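Local coordinates for protein lipocalin AI-4 (Rhodnius prolixus, PDB 5H9N) that binds cysteinyl leukotrienes such as leukotriene C4 inside a lipocalin barrel, probably sequestering these host mediators when the insect takes blood, at residues Val43-Gln55 with Phe58-Ser70. The protein carries 1 engineered substitution. Sequence-based numbering, arbitrary orientation.
Sequences VRCEKYQTGSNLQ and FNGKNGDVKCSGS. With LTX ((5~{S},6~{R},7~{E},9~{E},11~{Z},14~{Z})-6-[(2~{R})-2-[[(4~{S})-4-azanyl-5-oxidanyl-5-oxidanylidene-pentanoyl]amino]-3-( 2-hydroxy-2-oxoethylamino)-3-oxidanylidene-propyl]sulfanyl-5-oxidanyl-icosa-7,9,11,14-tetraenoic acid), chain B.
The rings of Tyr-48 and Phe-58 form an offset stack, with centroids 4.4 Å apart and planes at 15°. Tyr-48 CE2 lies over one face of the Phe-58 ring, and Val-65 CB over the opposite face. Phe-58 CB sits over the centre of the Tyr-48 ring, while LTX C12 meets that ring at its edge. Phe-58 CG lies between its own backbone N and carbonyl carbon (chi1 69°), which sets the ring alongside Tyr-48. Phe-58 CE1 reaches LTX C11 at 3.5 Å.

The Arg-44 guanidinium has Lys-61 CA over one face. At its edge, NH1 and NH2 both bond to Glu-46 OE2, NH1 at 2.8 Å in a salt bridge. Asn-59 O also lies at this edge. The other carboxylate oxygen, Glu-46 OE1, accepts from Tyr-48 OH at 2.7 Å. Arg-110 also bonds to this hydroxyl.

Strands 46-51 and 55-60 form a hairpin of the lipocalin barrel. The Asn-59 side chain spans to the backbone around the start of strand 46-51. Its ND2 donates to Cys-45 O at 3.0 Å, and its OD1 accepts from Lys-47 N at 2.9 Å. At the type I' turn from Ser-52 to Gln-55, Gly-69 N donates to Leu-54 O at 2.8 Å, joining the turn to strand 63-71.

Lys-61 grips leukotriene C4 twice, through its backbone N to O32 and through NZ to O3, the latter at 2.7 Å. The contact thus joins an aromatic wall beside the lipid chain to Lys-61, which holds the glycine carboxylate and the C5 hydroxyl. Arg-44 probably favours a charged Glu-46, whose two oxygens tie the arginine to the tyrosine of the stack.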
loop_
_atom_site.group_PDB
_atom_site.type_symbol
_atom_site.label_atom_id
_atom_site.label_comp_id
_atom_site.label_asym_id
_atom_site.label_seq_id
_atom_site.Cartn_x
_atom_site.Cartn_y
_atom_site.Cartn_z
ATOM N N VAL A 43 17.372 1.690 1.150
ATOM C CA VAL A 43 16.198 1.008 0.631
ATOM C C VAL A 43 16.244 -0.465 1.042
ATOM O O VAL A 43 17.307 -1.042 1.300
ATOM C CB VAL A 43 16.057 1.154 -0.909
ATOM C CG1 VAL A 43 15.861 2.627 -1.293
ATOM C CG2 VAL A 43 17.241 0.536 -1.644
ATOM N N ARG A 44 15.050 -1.040 1.137
ATOM C CA ARG A 44 14.816 -2.385 1.653
ATOM C C ARG A 44 13.856 -3.115 0.730
ATOM O O ARG A 44 13.242 -2.499 -0.154
ATOM C CB ARG A 44 14.238 -2.323 3.068
ATOM C CG ARG A 44 15.177 -1.737 4.124
ATOM C CD ARG A 44 14.453 -1.518 5.453
ATOM N NE ARG A 44 13.378 -0.539 5.295
ATOM C CZ ARG A 44 12.077 -0.825 5.300
ATOM N NH1 ARG A 44 11.665 -2.068 5.506
ATOM N NH2 ARG A 44 11.187 0.144 5.123
ATOM N N CYS A 45 13.725 -4.422 0.935
ATOM C CA CYS A 45 12.735 -5.213 0.217
ATOM C C CYS A 45 11.715 -5.781 1.184
ATOM O O CYS A 45 11.956 -6.803 1.846
ATOM C CB CYS A 45 13.395 -6.342 -0.572
ATOM S SG CYS A 45 12.212 -7.184 -1.619
ATOM N N GLU A 46 10.576 -5.115 1.264
ATOM C CA GLU A 46 9.476 -5.576 2.100
ATOM C C GLU A 46 8.584 -6.541 1.343
ATOM O O GLU A 46 8.055 -6.203 0.282
ATOM C CB GLU A 46 8.646 -4.388 2.597
ATOM C CG GLU A 46 9.391 -3.473 3.542
ATOM C CD GLU A 46 8.510 -2.391 4.151
ATOM O OE1 GLU A 46 7.433 -2.086 3.599
ATOM O OE2 GLU A 46 8.925 -1.852 5.194
ATOM N N LYS A 47 8.436 -7.739 1.895
ATOM C CA LYS A 47 7.521 -8.752 1.386
ATOM C C LYS A 47 6.278 -8.756 2.254
ATOM O O LYS A 47 6.353 -9.071 3.444
ATOM C CB LYS A 47 8.167 -10.138 1.387
ATOM C CG LYS A 47 7.245 -11.223 0.836
ATOM C CD LYS A 47 7.898 -12.601 0.860
ATOM C CE LYS A 47 8.063 -13.113 2.285
ATOM N NZ LYS A 47 8.489 -14.541 2.318
ATOM N N TYR A 48 5.142 -8.395 1.665
ATOM C CA TYR A 48 3.857 -8.378 2.357
ATOM C C TYR A 48 3.166 -9.718 2.156
ATOM O O TYR A 48 2.818 -10.093 1.032
ATOM C CB TYR A 48 2.989 -7.219 1.851
ATOM C CG TYR A 48 3.451 -5.875 2.343
ATOM C CD1 TYR A 48 4.642 -5.322 1.888
ATOM C CD2 TYR A 48 2.709 -5.159 3.281
ATOM C CE1 TYR A 48 5.077 -4.077 2.352
ATOM C CE2 TYR A 48 3.134 -3.928 3.742
ATOM C CZ TYR A 48 4.319 -3.395 3.287
ATOM O OH TYR A 48 4.731 -2.173 3.754
ATOM N N GLN A 49 2.971 -10.433 3.257
ATOM C CA GLN A 49 2.326 -11.733 3.247
ATOM C C GLN A 49 0.878 -11.551 3.638
ATOM O O GLN A 49 0.594 -10.930 4.660
ATOM C CB GLN A 49 3.035 -12.667 4.210
ATOM C CG GLN A 49 4.498 -12.851 3.851
ATOM C CD GLN A 49 5.261 -13.677 4.857
ATOM O OE1 GLN A 49 6.282 -13.243 5.389
ATOM N NE2 GLN A 49 4.776 -14.874 5.119
ATOM N N THR A 50 -0.036 -12.088 2.839
ATOM C CA THR A 50 -1.458 -11.936 3.126
ATOM C C THR A 50 -2.068 -13.235 3.617
ATOM O O THR A 50 -1.612 -14.328 3.267
ATOM C CB THR A 50 -2.272 -11.471 1.894
ATOM O OG1 THR A 50 -2.298 -12.515 0.913
ATOM C CG2 THR A 50 -1.706 -10.181 1.288
ATOM N N GLY A 51 -3.121 -13.101 4.416
ATOM C CA GLY A 51 -3.904 -14.241 4.864
ATOM C C GLY A 51 -5.375 -13.882 4.853
ATOM O O GLY A 51 -5.745 -12.778 4.439
ATOM N N SER A 52 -6.211 -14.803 5.313
ATOM C CA SER A 52 -7.654 -14.580 5.364
ATOM C C SER A 52 -8.019 -13.390 6.225
ATOM O O SER A 52 -7.258 -13.006 7.116
ATOM C CB SER A 52 -8.373 -15.803 5.926
ATOM O OG SER A 52 -8.007 -16.986 5.253
ATOM N N ASN A 53 -9.196 -12.832 5.960
ATOM C CA ASN A 53 -9.773 -11.787 6.787
ATOM C C ASN A 53 -8.879 -10.577 6.937
ATOM O O ASN A 53 -8.779 -10.002 8.026
ATOM C CB ASN A 53 -10.125 -12.345 8.166
ATOM C CG ASN A 53 -11.124 -13.474 8.091
ATOM O OD1 ASN A 53 -12.067 -13.426 7.302
ATOM N ND2 ASN A 53 -10.917 -14.505 8.903
ATOM N N LEU A 54 -8.231 -10.207 5.836
ATOM C CA LEU A 54 -7.455 -8.973 5.765
ATOM C C LEU A 54 -6.329 -8.929 6.787
ATOM O O LEU A 54 -6.014 -7.872 7.333
ATOM C CB LEU A 54 -8.374 -7.761 5.949
ATOM C CG LEU A 54 -9.567 -7.696 4.995
ATOM C CD1 LEU A 54 -10.528 -6.565 5.382
ATOM C CD2 LEU A 54 -9.103 -7.565 3.552
ATOM N N GLN A 55 -5.715 -10.080 7.049
ATOM C CA GLN A 55 -4.516 -10.095 7.880
ATOM C C GLN A 55 -3.276 -10.002 7.004
ATOM O O GLN A 55 -3.224 -10.556 5.898
ATOM C CB GLN A 55 -4.450 -11.359 8.732
ATOM C CG GLN A 55 -5.671 -11.599 9.601
ATOM C CD GLN A 55 -5.975 -10.448 10.539
ATOM O OE1 GLN A 55 -5.216 -10.165 11.465
ATOM N NE2 GLN A 55 -7.090 -9.774 10.298
ATOM N N PHE A 58 4.512 -8.218 7.409
ATOM C CA PHE A 58 5.632 -7.837 6.554
ATOM C C PHE A 58 6.858 -7.580 7.402
ATOM O O PHE A 58 6.764 -7.365 8.609
ATOM C CB PHE A 58 5.283 -6.627 5.659
ATOM C CG PHE A 58 5.124 -5.318 6.394
ATOM C CD1 PHE A 58 3.901 -4.958 6.939
ATOM C CD2 PHE A 58 6.183 -4.425 6.491
ATOM C CE1 PHE A 58 3.750 -3.743 7.599
ATOM C CE2 PHE A 58 6.035 -3.212 7.145
ATOM C CZ PHE A 58 4.825 -2.873 7.702
ATOM N N ASN A 59 8.019 -7.647 6.753
ATOM C CA ASN A 59 9.295 -7.384 7.413
ATOM C C ASN A 59 9.569 -5.883 7.397
ATOM O O ASN A 59 10.087 -5.351 6.411
ATOM C CB ASN A 59 10.439 -8.170 6.744
ATOM C CG ASN A 59 10.518 -7.940 5.243
ATOM O OD1 ASN A 59 9.523 -8.030 4.532
ATOM N ND2 ASN A 59 11.711 -7.636 4.758
ATOM N N GLY A 60 9.197 -5.187 8.464
ATOM C CA GLY A 60 9.321 -3.733 8.511
ATOM C C GLY A 60 10.700 -3.228 8.899
ATOM O O GLY A 60 11.602 -4.026 9.146
ATOM N N LYS A 61 10.858 -1.906 8.962
ATOM C CA LYS A 61 12.184 -1.292 9.115
ATOM C C LYS A 61 12.957 -1.785 10.336
ATOM O O LYS A 61 14.152 -2.073 10.247
ATOM C CB LYS A 61 12.082 0.237 9.171
ATOM C CG LYS A 61 10.695 0.800 9.413
ATOM C CD LYS A 61 10.612 2.232 8.904
ATOM C CE LYS A 61 9.239 2.839 9.132
ATOM N NZ LYS A 61 9.184 4.267 8.717
ATOM N N ASN A 62 12.294 -1.871 11.481
ATOM C CA ASN A 62 12.935 -2.518 12.618
ATOM C C ASN A 62 11.993 -3.530 13.250
ATOM O O ASN A 62 11.367 -3.285 14.282
ATOM C CB ASN A 62 13.437 -1.491 13.645
ATOM C CG ASN A 62 12.346 -0.576 14.158
ATOM O OD1 ASN A 62 11.470 -0.150 13.409
ATOM N ND2 ASN A 62 12.400 -0.265 15.450
ATOM N N GLY A 63 11.893 -4.679 12.593
ATOM C CA GLY A 63 11.131 -5.786 13.121
ATOM C C GLY A 63 9.940 -6.156 12.269
ATOM O O GLY A 63 9.432 -5.352 11.480
ATOM N N ASP A 64 9.491 -7.393 12.428
ATOM C CA ASP A 64 8.298 -7.862 11.749
ATOM C C ASP A 64 7.064 -7.120 12.232
ATOM O O ASP A 64 6.955 -6.757 13.403
ATOM C CB ASP A 64 8.129 -9.366 11.949
ATOM C CG ASP A 64 9.060 -10.171 11.066
ATOM O OD1 ASP A 64 9.858 -9.545 10.337
ATOM O OD2 ASP A 64 8.994 -11.418 11.096
ATOM N N VAL A 65 6.153 -6.882 11.299
ATOM C CA VAL A 65 4.935 -6.142 11.560
ATOM C C VAL A 65 3.733 -7.007 11.227
ATOM O O VAL A 65 3.710 -7.674 10.195
ATOM C CB VAL A 65 4.873 -4.847 10.724
ATOM C CG1 VAL A 65 3.618 -4.056 11.058
ATOM C CG2 VAL A 65 6.120 -4.015 10.969
ATOM N N LYS A 66 2.734 -6.994 12.101
ATOM C CA LYS A 66 1.504 -7.733 11.871
ATOM C C LYS A 66 0.328 -6.776 11.879
ATOM O O LYS A 66 0.199 -5.955 12.785
ATOM C CB LYS A 66 1.337 -8.812 12.935
ATOM C CG LYS A 66 2.418 -9.880 12.859
ATOM C CD LYS A 66 2.282 -10.901 13.975
ATOM C CE LYS A 66 2.948 -12.210 13.583
ATOM N NZ LYS A 66 4.228 -11.990 12.857
ATOM N N CYS A 67 -0.533 -6.889 10.872
ATOM C CA CYS A 67 -1.654 -5.969 10.717
ATOM C C CYS A 67 -2.979 -6.682 10.533
ATOM O O CYS A 67 -3.047 -7.765 9.954
ATOM C CB CYS A 67 -1.439 -5.048 9.517
ATOM S SG CYS A 67 0.071 -4.063 9.540
ATOM N N SER A 68 -4.039 -6.041 11.008
ATOM C CA SER A 68 -5.390 -6.541 10.823
ATOM C C SER A 68 -6.203 -5.455 10.122
ATOM O O SER A 68 -6.288 -4.320 10.611
ATOM C CB SER A 68 -6.002 -6.903 12.166
ATOM O OG SER A 68 -7.340 -7.325 12.031
ATOM N N GLY A 69 -6.817 -5.785 8.986
ATOM C CA GLY A 69 -7.544 -4.794 8.207
ATOM C C GLY A 69 -9.047 -4.825 8.350
ATOM O O GLY A 69 -9.639 -5.812 8.795
ATOM N N SER A 70 -9.664 -3.718 7.957
ATOM C CA SER A 70 -11.108 -3.602 7.892
ATOM C C SER A 70 -11.453 -2.532 6.867
ATOM O O SER A 70 -10.667 -1.617 6.618
ATOM C CB SER A 70 -11.695 -3.260 9.262
ATOM O OG SER A 70 -11.095 -2.094 9.788
HETATM O O2 LTX B . 3.127 5.300 3.445
HETATM C C1 LTX B . 4.336 5.615 3.344
HETATM O O1 LTX B . 5.164 4.928 2.698
HETATM C C2 LTX B . 4.807 6.884 4.015
HETATM C C3 LTX B . 5.634 6.530 5.246
HETATM C C4 LTX B . 4.942 5.441 6.065
HETATM C C5 LTX B . 5.614 5.274 7.421
HETATM O O3 LTX B . 6.902 4.660 7.270
HETATM C C6 LTX B . 4.764 4.443 8.377
HETATM C C7 LTX B . 4.590 3.018 7.868
HETATM C C8 LTX B . 3.396 2.520 7.504
HETATM C C9 LTX B . 3.283 1.129 7.040
HETATM C C10 LTX B . 2.119 0.483 6.878
HETATM C C11 LTX B . 2.107 -0.911 6.425
HETATM C C12 LTX B . 1.032 -1.675 6.190
HETATM C C13 LTX B . -0.412 -1.233 6.352
HETATM C C14 LTX B . -0.885 -0.416 5.166
HETATM C C15 LTX B . -1.209 -0.940 3.990
HETATM C C16 LTX B . -1.150 -2.425 3.720
HETATM C C17 LTX B . -0.726 -2.675 2.276
HETATM C C18 LTX B . -0.873 -4.154 1.945
HETATM C C19 LTX B . -0.189 -4.517 0.635
HETATM C C20 LTX B . -0.384 -5.987 0.315
HETATM O O32 LTX B . 7.981 -1.022 9.731
HETATM C C21 LTX B . 7.287 -0.004 9.913
HETATM O O31 LTX B . 6.929 0.759 8.992
HETATM C CA3 LTX B . 6.862 0.320 11.321
HETATM N N3 LTX B . 6.024 1.508 11.334
HETATM C C22 LTX B . 5.738 2.193 12.437
HETATM O O33 LTX B . 6.179 1.859 13.523
HETATM C CA2 LTX B . 4.851 3.404 12.346
HETATM C CB2 LTX B . 4.358 3.673 10.925
HETATM S SG2 LTX B . 5.579 4.492 9.954
HETATM N N2 LTX B . 5.513 4.559 12.915
HETATM C CD1 LTX B . 4.912 5.336 13.805
HETATM O OE1 LTX B . 3.698 5.382 13.941
HETATM C CG1 LTX B . 5.853 6.176 14.637
HETATM C CB1 LTX B . 5.106 7.265 15.391
HETATM C CA1 LTX B . 6.078 8.373 15.789
HETATM N N1 LTX B . 6.870 8.778 14.609
HETATM C C23 LTX B . 7.009 7.902 16.865
HETATM O O11 LTX B . 8.241 7.974 16.660
HETATM O O12 LTX B . 6.517 7.465 17.927
HETATM O O HOH W 1 -9.595 -8.204 10.285
HETATM O O HOH W 2 -2.591 -9.809 12.191
#